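Alpha-galactosidase (Lactobacillus brevis, PDB 3MI6) probably hydrolyses terminal, non-reducing alpha-D-galactose residues of alpha-D-galactosides, as a member of glycosyl hydrolase family 36. Local coordinates at residues D[16-22]-D[34-40]; D[129-134]-D[151-157]; D[159-165]-D[292-298]. All coordinates share one frame; numbering follows the deposited sequence.

Contact 1 of 3, residues D[16-22]-D[34-40]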
loop_
_atom_site.group_PDB
_atom_site.type_symbol
_atom_site.label_atom_id
_atom_site.label_comp_id
_atom_site.label_asym_id
_atom_site.label_seq_id
_atom_site.Cartn_x
_atom_site.Cartn_y
_atom_site.Cartn_z
ATOM N N THR D 16 -20.305 5.013 29.672
ATOM C CA THR D 16 -20.336 6.424 29.341
ATOM C C THR D 16 -21.556 6.635 28.433
ATOM O O THR D 16 -22.343 5.704 28.218
ATOM C CB THR D 16 -19.028 6.864 28.649
ATOM O OG1 THR D 16 -18.651 5.896 27.662
ATOM C CG2 THR D 16 -17.913 6.954 29.648
ATOM N N ASP D 17 -21.738 7.833 27.903
ATOM C CA ASP D 17 -22.826 8.017 26.967
ATOM C C ASP D 17 -22.812 7.009 25.797
ATOM O O ASP D 17 -23.880 6.556 25.361
ATOM C CB ASP D 17 -22.889 9.460 26.479
ATOM C CG ASP D 17 -23.404 10.402 27.548
ATOM O OD1 ASP D 17 -23.841 9.880 28.597
ATOM O OD2 ASP D 17 -23.379 11.642 27.353
ATOM N N HIS D 18 -21.626 6.620 25.316
ATOM C CA HIS D 18 -21.548 5.775 24.116
ATOM C C HIS D 18 -20.618 4.567 24.215
ATOM O O HIS D 18 -20.568 3.746 23.298
ATOM C CB HIS D 18 -21.206 6.624 22.886
ATOM C CG HIS D 18 -22.038 7.861 22.772
ATOM N ND1 HIS D 18 -21.635 9.077 23.278
ATOM C CD2 HIS D 18 -23.268 8.062 22.241
ATOM C CE1 HIS D 18 -22.578 9.977 23.056
ATOM N NE2 HIS D 18 -23.579 9.389 22.426
ATOM N N THR D 19 -19.890 4.438 25.318
ATOM C CA THR D 19 -18.977 3.307 25.448
ATOM C C THR D 19 -19.258 2.372 26.639
ATOM O O THR D 19 -19.961 2.733 27.589
ATOM C CB THR D 19 -17.491 3.776 25.410
ATOM O OG1 THR D 19 -17.055 4.218 26.699
ATOM C CG2 THR D 19 -17.330 4.921 24.425
ATOM N N SER D 20 -18.707 1.164 26.566
ATOM C CA SER D 20 -18.780 0.210 27.664
ATOM C C SER D 20 -17.429 -0.423 27.902
ATOM O O SER D 20 -16.912 -1.134 27.049
ATOM C CB SER D 20 -19.790 -0.909 27.368
ATOM O OG SER D 20 -21.122 -0.423 27.349
ATOM N N TYR D 21 -16.860 -0.167 29.068
ATOM C CA TYR D 21 -15.663 -0.848 29.529
ATOM C C TYR D 21 -16.160 -1.863 30.562
ATOM O O TYR D 21 -16.808 -1.491 31.533
ATOM C CB TYR D 21 -14.745 0.187 30.177
ATOM C CG TYR D 21 -13.318 -0.244 30.482
ATOM C CD1 TYR D 21 -13.038 -1.109 31.528
ATOM C CD2 TYR D 21 -12.248 0.270 29.756
ATOM C CE1 TYR D 21 -11.747 -1.482 31.819
ATOM C CE2 TYR D 21 -10.952 -0.086 30.042
ATOM C CZ TYR D 21 -10.703 -0.961 31.077
ATOM O OH TYR D 21 -9.408 -1.326 31.360
ATOM N N ILE D 22 -15.893 -3.144 30.338
ATOM C CA ILE D 22 -16.390 -4.187 31.216
ATOM C C ILE D 22 -15.265 -5.129 31.642
ATOM O O ILE D 22 -14.518 -5.635 30.792
ATOM C CB ILE D 22 -17.451 -5.052 30.514
ATOM C CG1 ILE D 22 -18.532 -4.189 29.866
ATOM C CG2 ILE D 22 -18.063 -6.051 31.476
ATOM C CD1 ILE D 22 -19.430 -4.986 28.889
ATOM N N ILE D 34 -13.109 -7.893 29.793
ATOM C CA ILE D 34 -14.110 -8.554 28.958
ATOM C C ILE D 34 -14.330 -7.824 27.618
ATOM O O ILE D 34 -14.373 -8.446 26.560
ATOM C CB ILE D 34 -15.479 -8.693 29.692
ATOM C CG1 ILE D 34 -15.284 -9.134 31.134
ATOM C CG2 ILE D 34 -16.385 -9.695 28.988
ATOM C CD1 ILE D 34 -16.569 -9.486 31.803
ATOM N N TYR D 35 -14.468 -6.504 27.668
ATOM C CA TYR D 35 -14.848 -5.761 26.481
ATOM C C TYR D 35 -14.733 -4.247 26.640
ATOM O O TYR D 35 -15.096 -3.692 27.675
ATOM C CB TYR D 35 -16.277 -6.129 26.081
ATOM C CG TYR D 35 -16.853 -5.183 25.070
ATOM C CD1 TYR D 35 -16.618 -5.360 23.705
ATOM C CD2 TYR D 35 -17.621 -4.101 25.470
ATOM C CE1 TYR D 35 -17.152 -4.474 22.764
ATOM C CE2 TYR D 35 -18.144 -3.220 24.550
ATOM C CZ TYR D 35 -17.906 -3.408 23.202
ATOM O OH TYR D 35 -18.439 -2.526 22.301
ATOM N N TYR D 36 -14.228 -3.582 25.608
ATOM C CA TYR D 36 -14.173 -2.118 25.583
ATOM C C TYR D 36 -14.468 -1.746 24.150
ATOM O O TYR D 36 -13.797 -2.211 23.229
ATOM C CB TYR D 36 -12.807 -1.590 26.053
ATOM C CG TYR D 36 -12.699 -0.077 26.186
ATOM C CD1 TYR D 36 -13.824 0.718 26.368
ATOM C CD2 TYR D 36 -11.458 0.553 26.152
ATOM C CE1 TYR D 36 -13.718 2.113 26.491
ATOM C CE2 TYR D 36 -11.338 1.943 26.270
ATOM C CZ TYR D 36 -12.469 2.722 26.437
ATOM O OH TYR D 36 -12.339 4.100 26.551
ATOM N N GLY D 37 -15.517 -0.959 23.956
ATOM C CA GLY D 37 -16.040 -0.724 22.624
ATOM C C GLY D 37 -17.266 0.152 22.710
ATOM O O GLY D 37 -17.500 0.778 23.737
ATOM N N PRO D 38 -18.051 0.223 21.623
ATOM C CA PRO D 38 -19.315 0.963 21.740
ATOM C C PRO D 38 -20.155 0.405 22.898
ATOM O O PRO D 38 -19.977 -0.754 23.289
ATOM C CB PRO D 38 -19.998 0.695 20.394
ATOM C CG PRO D 38 -18.892 0.351 19.457
ATOM C CD PRO D 38 -17.832 -0.313 20.266
ATOM N N ARG D 39 -21.053 1.221 23.442
ATOM C CA ARG D 39 -21.892 0.797 24.557
ATOM C C ARG D 39 -22.700 -0.471 24.262
ATOM O O ARG D 39 -23.274 -0.626 23.179
ATOM C CB ARG D 39 -22.819 1.936 24.974
ATOM C CG ARG D 39 -23.596 1.660 26.261
ATOM C CD ARG D 39 -23.982 2.972 26.954
ATOM N NE ARG D 39 -25.062 2.833 27.930
ATOM C CZ ARG D 39 -25.808 3.855 28.332
ATOM N NH1 ARG D 39 -25.583 5.058 27.825
ATOM N NH2 ARG D 39 -26.783 3.683 29.217
ATOM N N ILE D 40 -22.731 -1.387 25.225
ATOM C CA ILE D 40 -23.615 -2.549 25.149
ATOM C C ILE D 40 -24.367 -2.701 26.467
ATOM O O ILE D 40 -24.021 -2.080 27.457
ATOM C CB ILE D 40 -22.877 -3.859 24.744
ATOM C CG1 ILE D 40 -22.055 -4.432 25.897
ATOM C CG2 ILE D 40 -22.012 -3.628 23.526
ATOM C CD1 ILE D 40 -21.318 -5.708 25.542
HETATM O O HOH W 1 -14.770 5.486 26.607
#

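Contact 2 of 3, residues D[129-134]-D[151-157]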
loop_
_atom_site.group_PDB
_atom_site.type_symbol
_atom_site.label_atom_id
_atom_site.label_comp_id
_atom_site.label_asym_id
_atom_site.label_seq_id
_atom_site.Cartn_x
_atom_site.Cartn_y
_atom_site.Cartn_z
ATOM N N ASP D 129 -21.084 16.692 37.051
ATOM C CA ASP D 129 -21.080 16.264 35.659
ATOM C C ASP D 129 -21.214 14.768 35.616
ATOM O O ASP D 129 -20.815 14.131 34.655
ATOM C CB ASP D 129 -19.770 16.677 34.991
ATOM C CG ASP D 129 -19.805 16.540 33.473
ATOM O OD1 ASP D 129 -20.908 16.569 32.881
ATOM O OD2 ASP D 129 -18.716 16.415 32.870
ATOM N N ASP D 130 -21.740 14.206 36.695
ATOM C CA ASP D 130 -22.136 12.801 36.738
ATOM C C ASP D 130 -20.985 11.795 36.725
ATOM O O ASP D 130 -21.182 10.622 36.388
ATOM C CB ASP D 130 -23.162 12.510 35.636
ATOM C CG ASP D 130 -24.359 13.464 35.696
ATOM O OD1 ASP D 130 -24.772 13.849 36.824
ATOM O OD2 ASP D 130 -24.879 13.844 34.621
ATOM N N ALA D 131 -19.798 12.245 37.135
ATOM C CA ALA D 131 -18.639 11.354 37.217
ATOM C C ALA D 131 -18.735 10.423 38.413
ATOM O O ALA D 131 -19.448 10.692 39.369
ATOM C CB ALA D 131 -17.333 12.133 37.248
ATOM N N GLN D 132 -18.008 9.319 38.342
ATOM C CA GLN D 132 -18.005 8.316 39.392
ATOM C C GLN D 132 -16.598 7.730 39.500
ATOM O O GLN D 132 -15.902 7.602 38.499
ATOM C CB GLN D 132 -19.001 7.197 39.067
ATOM C CG GLN D 132 -20.449 7.630 38.855
ATOM C CD GLN D 132 -21.412 6.443 38.808
ATOM O OE1 GLN D 132 -22.068 6.129 39.797
ATOM N NE2 GLN D 132 -21.490 5.775 37.659
ATOM N N THR D 133 -16.167 7.378 40.706
ATOM C CA THR D 133 -14.881 6.712 40.853
ATOM C C THR D 133 -15.106 5.339 41.460
ATOM O O THR D 133 -15.744 5.217 42.496
ATOM C CB THR D 133 -13.884 7.513 41.729
ATOM O OG1 THR D 133 -13.859 8.880 41.326
ATOM C CG2 THR D 133 -12.484 6.949 41.607
ATOM N N LEU D 134 -14.589 4.319 40.785
ATOM C CA LEU D 134 -14.648 2.933 41.229
ATOM C C LEU D 134 -13.252 2.555 41.689
ATOM O O LEU D 134 -12.292 2.749 40.946
ATOM C CB LEU D 134 -15.058 2.033 40.063
ATOM C CG LEU D 134 -15.060 0.520 40.312
ATOM C CD1 LEU D 134 -16.200 0.117 41.228
ATOM C CD2 LEU D 134 -15.138 -0.269 39.027
ATOM N N TYR D 151 -10.718 3.748 38.599
ATOM C CA TYR D 151 -11.448 3.860 37.356
ATOM C C TYR D 151 -12.473 4.933 37.605
ATOM O O TYR D 151 -13.439 4.694 38.313
ATOM C CB TYR D 151 -12.221 2.579 37.087
ATOM C CG TYR D 151 -11.410 1.333 36.799
ATOM C CD1 TYR D 151 -10.990 0.495 37.825
ATOM C CD2 TYR D 151 -11.113 0.960 35.493
ATOM C CE1 TYR D 151 -10.267 -0.670 37.559
ATOM C CE2 TYR D 151 -10.390 -0.189 35.216
ATOM C CZ TYR D 151 -9.975 -1.006 36.245
ATOM O OH TYR D 151 -9.262 -2.150 35.958
ATOM N N SER D 152 -12.281 6.118 37.051
ATOM C CA SER D 152 -13.326 7.133 37.110
ATOM C C SER D 152 -14.028 7.294 35.762
ATOM O O SER D 152 -13.391 7.580 34.753
ATOM C CB SER D 152 -12.740 8.460 37.554
ATOM O OG SER D 152 -11.914 8.262 38.676
ATOM N N ILE D 153 -15.342 7.091 35.756
ATOM C CA ILE D 153 -16.168 7.335 34.585
ATOM C C ILE D 153 -16.502 8.817 34.431
ATOM O O ILE D 153 -16.864 9.485 35.391
ATOM C CB ILE D 153 -17.476 6.522 34.653
ATOM C CG1 ILE D 153 -17.256 5.127 34.082
ATOM C CG2 ILE D 153 -18.584 7.161 33.835
ATOM C CD1 ILE D 153 -18.507 4.568 33.442
ATOM N N PHE D 154 -16.365 9.328 33.215
ATOM C CA PHE D 154 -16.804 10.682 32.882
ATOM C C PHE D 154 -17.741 10.600 31.686
ATOM O O PHE D 154 -17.381 10.979 30.578
ATOM C CB PHE D 154 -15.608 11.546 32.536
ATOM C CG PHE D 154 -14.885 12.088 33.726
ATOM C CD1 PHE D 154 -13.884 11.378 34.313
ATOM C CD2 PHE D 154 -15.193 13.328 34.229
ATOM C CE1 PHE D 154 -13.220 11.883 35.377
ATOM C CE2 PHE D 154 -14.522 13.834 35.296
ATOM C CZ PHE D 154 -13.537 13.112 35.871
ATOM N N PRO D 155 -18.960 10.119 31.915
ATOM C CA PRO D 155 -19.870 9.654 30.869
ATOM C C PRO D 155 -20.062 10.629 29.716
ATOM O O PRO D 155 -20.207 10.180 28.579
ATOM C CB PRO D 155 -21.189 9.489 31.616
ATOM C CG PRO D 155 -21.037 10.339 32.849
ATOM C CD PRO D 155 -19.622 10.187 33.226
ATOM N N HIS D 156 -20.064 11.930 29.981
ATOM C CA HIS D 156 -20.464 12.877 28.926
ATOM C C HIS D 156 -19.372 13.250 27.895
ATOM O O HIS D 156 -19.654 13.889 26.879
ATOM C CB HIS D 156 -21.154 14.122 29.522
ATOM C CG HIS D 156 -22.289 13.786 30.440
ATOM N ND1 HIS D 156 -23.332 12.967 30.063
ATOM C CD2 HIS D 156 -22.530 14.134 31.726
ATOM C CE1 HIS D 156 -24.168 12.826 31.076
ATOM N NE2 HIS D 156 -23.704 13.526 32.096
ATOM N N GLN D 157 -18.134 12.845 28.151
ATOM C CA GLN D 157 -17.072 13.056 27.188
ATOM C C GLN D 157 -16.523 11.694 26.784
ATOM O O GLN D 157 -15.496 11.591 26.129
ATOM C CB GLN D 157 -15.974 13.944 27.772
ATOM C CG GLN D 157 -16.433 15.308 28.224
ATOM C CD GLN D 157 -17.040 15.311 29.615
ATOM O OE1 GLN D 157 -16.731 14.449 30.436
ATOM N NE2 GLN D 157 -17.909 16.291 29.888
#

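Contact 3 of 3, residues D[159-165]-D[292-298]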
loop_
_atom_site.group_PDB
_atom_site.type_symbol
_atom_site.label_atom_id
_atom_site.label_comp_id
_atom_site.label_asym_id
_atom_site.label_seq_id
_atom_site.Cartn_x
_atom_site.Cartn_y
_atom_site.Cartn_z
ATOM N N VAL D 159 -14.925 9.606 28.343
ATOM C CA VAL D 159 -13.624 9.367 28.963
ATOM C C VAL D 159 -13.693 8.468 30.196
ATOM O O VAL D 159 -14.518 8.675 31.076
ATOM C CB VAL D 159 -13.020 10.687 29.461
ATOM C CG1 VAL D 159 -11.829 10.420 30.378
ATOM C CG2 VAL D 159 -12.631 11.581 28.292
ATOM N N ILE D 160 -12.810 7.482 30.267
ATOM C CA ILE D 160 -12.573 6.719 31.483
ATOM C C ILE D 160 -11.153 7.017 31.899
ATOM O O ILE D 160 -10.257 6.916 31.075
ATOM C CB ILE D 160 -12.683 5.224 31.201
ATOM C CG1 ILE D 160 -14.155 4.834 30.998
ATOM C CG2 ILE D 160 -12.060 4.420 32.326
ATOM C CD1 ILE D 160 -14.373 3.522 30.296
ATOM N N VAL D 161 -10.949 7.414 33.157
ATOM C CA VAL D 161 -9.613 7.725 33.693
ATOM C C VAL D 161 -9.128 6.625 34.617
ATOM O O VAL D 161 -9.858 6.209 35.502
ATOM C CB VAL D 161 -9.613 9.015 34.537
ATOM C CG1 VAL D 161 -8.237 9.244 35.153
ATOM C CG2 VAL D 161 -10.014 10.203 33.715
ATOM N N LYS D 162 -7.893 6.173 34.443
ATOM C CA LYS D 162 -7.385 5.053 35.234
ATOM C C LYS D 162 -6.124 5.395 35.994
ATOM O O LYS D 162 -5.341 6.232 35.553
ATOM C CB LYS D 162 -7.131 3.838 34.338
ATOM C CG LYS D 162 -8.398 3.230 33.753
ATOM C CD LYS D 162 -8.087 2.188 32.707
ATOM C CE LYS D 162 -7.260 1.064 33.258
ATOM N NZ LYS D 162 -7.114 0.036 32.215
ATOM N N SER D 163 -5.945 4.762 37.152
ATOM C CA SER D 163 -4.664 4.796 37.858
ATOM C C SER D 163 -4.467 3.570 38.737
ATOM O O SER D 163 -5.308 2.673 38.770
ATOM C CB SER D 163 -4.506 6.064 38.697
ATOM O OG SER D 163 -5.257 5.989 39.897
ATOM N N ALA D 164 -3.345 3.541 39.449
ATOM C CA ALA D 164 -3.063 2.474 40.394
ATOM C C ALA D 164 -2.392 3.070 41.612
ATOM O O ALA D 164 -1.624 4.023 41.496
ATOM C CB ALA D 164 -2.179 1.409 39.755
ATOM N N LYS D 165 -2.710 2.525 42.783
ATOM C CA LYS D 165 -2.099 2.944 44.042
ATOM C C LYS D 165 -1.681 1.713 44.793
ATOM O O LYS D 165 -2.506 0.842 45.055
ATOM C CB LYS D 165 -3.094 3.712 44.894
ATOM C CG LYS D 165 -2.522 4.215 46.192
ATOM C CD LYS D 165 -3.616 4.818 47.056
ATOM C CE LYS D 165 -3.131 6.048 47.812
ATOM N NZ LYS D 165 -4.125 6.496 48.830
ATOM N N GLN D 292 1.379 6.135 44.326
ATOM C CA GLN D 292 0.309 6.502 43.374
ATOM C C GLN D 292 0.853 6.671 41.931
ATOM O O GLN D 292 1.786 7.455 41.714
ATOM C CB GLN D 292 -0.362 7.808 43.845
ATOM C CG GLN D 292 -1.431 8.390 42.929
ATOM C CD GLN D 292 -2.630 7.462 42.761
ATOM O OE1 GLN D 292 -3.382 7.207 43.709
ATOM N NE2 GLN D 292 -2.818 6.961 41.543
ATOM N N THR D 293 0.296 5.954 40.950
ATOM C CA THR D 293 0.689 6.222 39.555
ATOM C C THR D 293 0.031 7.497 39.033
ATOM O O THR D 293 -1.017 7.909 39.536
ATOM C CB THR D 293 0.341 5.091 38.576
ATOM O OG1 THR D 293 -1.060 5.114 38.303
ATOM C CG2 THR D 293 0.737 3.742 39.120
ATOM N N PRO D 294 0.652 8.137 38.019
ATOM C CA PRO D 294 0.000 9.274 37.360
ATOM C C PRO D 294 -1.213 8.718 36.648
ATOM O O PRO D 294 -1.247 7.507 36.404
ATOM C CB PRO D 294 1.034 9.731 36.331
ATOM C CG PRO D 294 2.303 9.085 36.709
ATOM C CD PRO D 294 1.956 7.819 37.413
ATOM N N GLU D 295 -2.186 9.559 36.316
ATOM C CA GLU D 295 -3.407 9.076 35.680
ATOM C C GLU D 295 -3.285 8.829 34.171
ATOM O O GLU D 295 -2.633 9.598 33.443
ATOM C CB GLU D 295 -4.561 10.032 35.973
ATOM C CG GLU D 295 -5.105 9.863 37.369
ATOM C CD GLU D 295 -6.221 10.821 37.684
ATOM O OE1 GLU D 295 -6.312 11.886 37.032
ATOM O OE2 GLU D 295 -7.013 10.506 38.594
ATOM N N ALA D 296 -3.920 7.754 33.709
ATOM C CA ALA D 296 -4.057 7.492 32.278
ATOM C C ALA D 296 -5.434 7.942 31.816
ATOM O O ALA D 296 -6.422 7.609 32.450
ATOM C CB ALA D 296 -3.862 6.008 31.998
ATOM N N ILE D 297 -5.501 8.707 30.728
ATOM C CA ILE D 297 -6.782 9.027 30.058
ATOM C C ILE D 297 -7.088 8.034 28.934
ATOM O O ILE D 297 -6.272 7.844 28.046
ATOM C CB ILE D 297 -6.794 10.440 29.412
ATOM C CG1 ILE D 297 -6.237 11.515 30.353
ATOM C CG2 ILE D 297 -8.189 10.795 28.961
ATOM C CD1 ILE D 297 -6.963 11.628 31.669
ATOM N N LEU D 298 -8.258 7.407 28.983
ATOM C CA LEU D 298 -8.705 6.482 27.940
ATOM C C LEU D 298 -10.008 6.954 27.286
ATOM O O LEU D 298 -10.833 7.630 27.912
ATOM C CB LEU D 298 -8.914 5.086 28.507
ATOM C CG LEU D 298 -7.809 4.063 28.263
ATOM C CD1 LEU D 298 -6.530 4.523 28.957
ATOM C CD2 LEU D 298 -8.206 2.693 28.780
HETATM O O HOH W 2 -7.034 8.069 40.005
#

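Contact 1 of 3, residues D[16-22]-D[34-40]
Tyr21 and Tyr36 carry the tightly packed side of this antiparallel hairpin, meeting as an edge-to-face aromatic pair. The Tyr21 edge presents CD2 over the centre of the Tyr36 ring, 3.6 Å from Tyr36 CG, with the ring planes inclined at 56°. As a non-hydrogen-bonded pair the two project from the same face; with CG anti to the backbone N in each (chi1 -168° and -174°), each ring swings out beside its own carbonyl carbon. Tyr21 OH goes on to Glu76 and Lys162, while a water links Tyr36 OH with Thr19 OG1. On the other face Ile22 CD1 touches both Tyr35 CD2 and, at 3.9 Å, Ile40 CD1.

A classic beta bulge interrupts the regular pairing at Ile22: Ile34 N and Tyr35 N both donate to Ile22 O, at 2.8 and 3.2 Å. These strands, 19-25 and 31-36, form one side of the four-stranded antiparallel sheet at the N-terminus, with 31-36 its outermost strand in the chain. After the corner at Gly37, Ser20 OG receives Ile40 N at 2.8 Å, a side-chain grip on the departing backbone.

The looser side belongs to Arg39. Its extended, solvent-exposed chain runs alongside the 16-18 turn, and NH1 makes a weak bond to Asp17 O (3.3 Å). Asn709 of the second subunit packs against Tyr35, Pro38 and Ile40.

Contact 2 of 3, residues D[129-134]-D[151-157]
Gln132 and Ile153, like Leu134 and Tyr151, form antiparallel hydrogen-bonded pairs on strands whose directions differ by 157°, with Thr133 and Ser152 as the non-hydrogen-bonded pair between them. Leu134 N to Tyr151 O is 2.8 Å, and the same distance separates Ile153 N from Gln132 O. On one face the CB atoms of Leu134 and Tyr151 lie 4.1 Å apart, and both residues pack on Leu14 of strand 11-15. Thr133 and Ser152 project from the other face, where Thr133 OG1 also reaches Gly113 O.

Beyond the paired residues, the CB of Ala131 sits over one face of the Phe154 ring, toward its rim, 4.0 Å from the ring centroid: a CH-pi contact. Strands 132-140 and 146-154 make a beta hairpin in the large antiparallel sheet of the N-terminal domain, and the open end of the hairpin carries a cluster of polar side chains.

There the His156 ring points NE2 in its own plane at the anti lone pair of Asp130 OD2, 2.8 Å away and nearly straight (176°); the carboxylate is turned steeply against the ring. ND1 is held by Asp17, fixing the ring at both nitrogens. Gln157 is bent at chi2 (83°), which brings its amide back to Asp129: NE2 donates to the syn lone pair of OD2 at 3.1 Å. The same OD2 is also bonded to His319 of helix 305-319, tying the hairpin end to that helix.

Contact 3 of 3, residues D[159-165]-D[292-298]
Gln292 bends its amide toward Ser163 on the facing strand. Its CG is anti to the backbone N (chi1 176°) and the chain then bends at chi2 (63°), and this brings NE2 within 3.1 Å of Ser163 OG in a weak hydrogen bond. A firmer bond from NE2 goes to Thr293 O at 2.9 Å, lying in the amide plane and on a carbonyl lone pair. OE1 is turned to the aliphatic start of Lys165, nearest its CB. With an alanine here, Ser163 OG and Thr293 O would probably both lose their amide donor, and a gap would be left beside Lys165 CB. Ser163 OG has further support from Asn150 and from a water shared with Glu295 OE2.

Thr293 grips both backbone polar atoms of Ala164: its N donates to Ala164 O at 2.8 Å and its OG1 accepts from Ala164 N at 3.0 Å. OG1 sits between the backbone N and the carbonyl carbon, while CG2 lies against Ala164 CB. This side-chain bond stands in where the register slips by one residue between Lys162 and Lys165. Farther along, regular antiparallel pairing holds, as in Ala296 N to Lys162 O.

Apolar side chains fill the same face as Gln292: Val161 and Ile297 lie side by side, CG2 of the former 3.9 Å from CD1 of the latter, and Val159 CG1 meets Ile297 CG2. Val161 CG1 lies against the Glu295 carboxylate carbon, while that carboxylate is salt-bridged to Lys114. On the opposite face the Lys162 chain passes slantwise over Leu298, CD against CD2.

Strand 159-167 is thus set between 146-154 and 290-301; Phe315 of helix 305-319 packs on Val159, Val161 and Ile297, and Ser182 of strand 174-186 on Ala296 and Leu298.

How the contacts relate
Contacts 2 and 3 belong to one nine-stranded sheet and meet where strands 146-154 and 159-167 pair, through Ser152 N to Val161 O and Phe154 N to Val159 O. Contact 1 lies in a separate four-stranded sheet packed on it: Tyr21 touches Tyr151 and Ile160, and Asp17 N bonds Pro155 O. Contacts 1 and 2 each close a local hairpin, whereas contact 3 joins residues more than 120 positions apart. Contact 3 is the most buried, without an exposed residue, and mixes aliphatic packing with amide and hydroxyl bonds. Contact 2 carries carboxylate chemistry at its partly exposed end, and contact 1, aromatic inside, borders a second subunit.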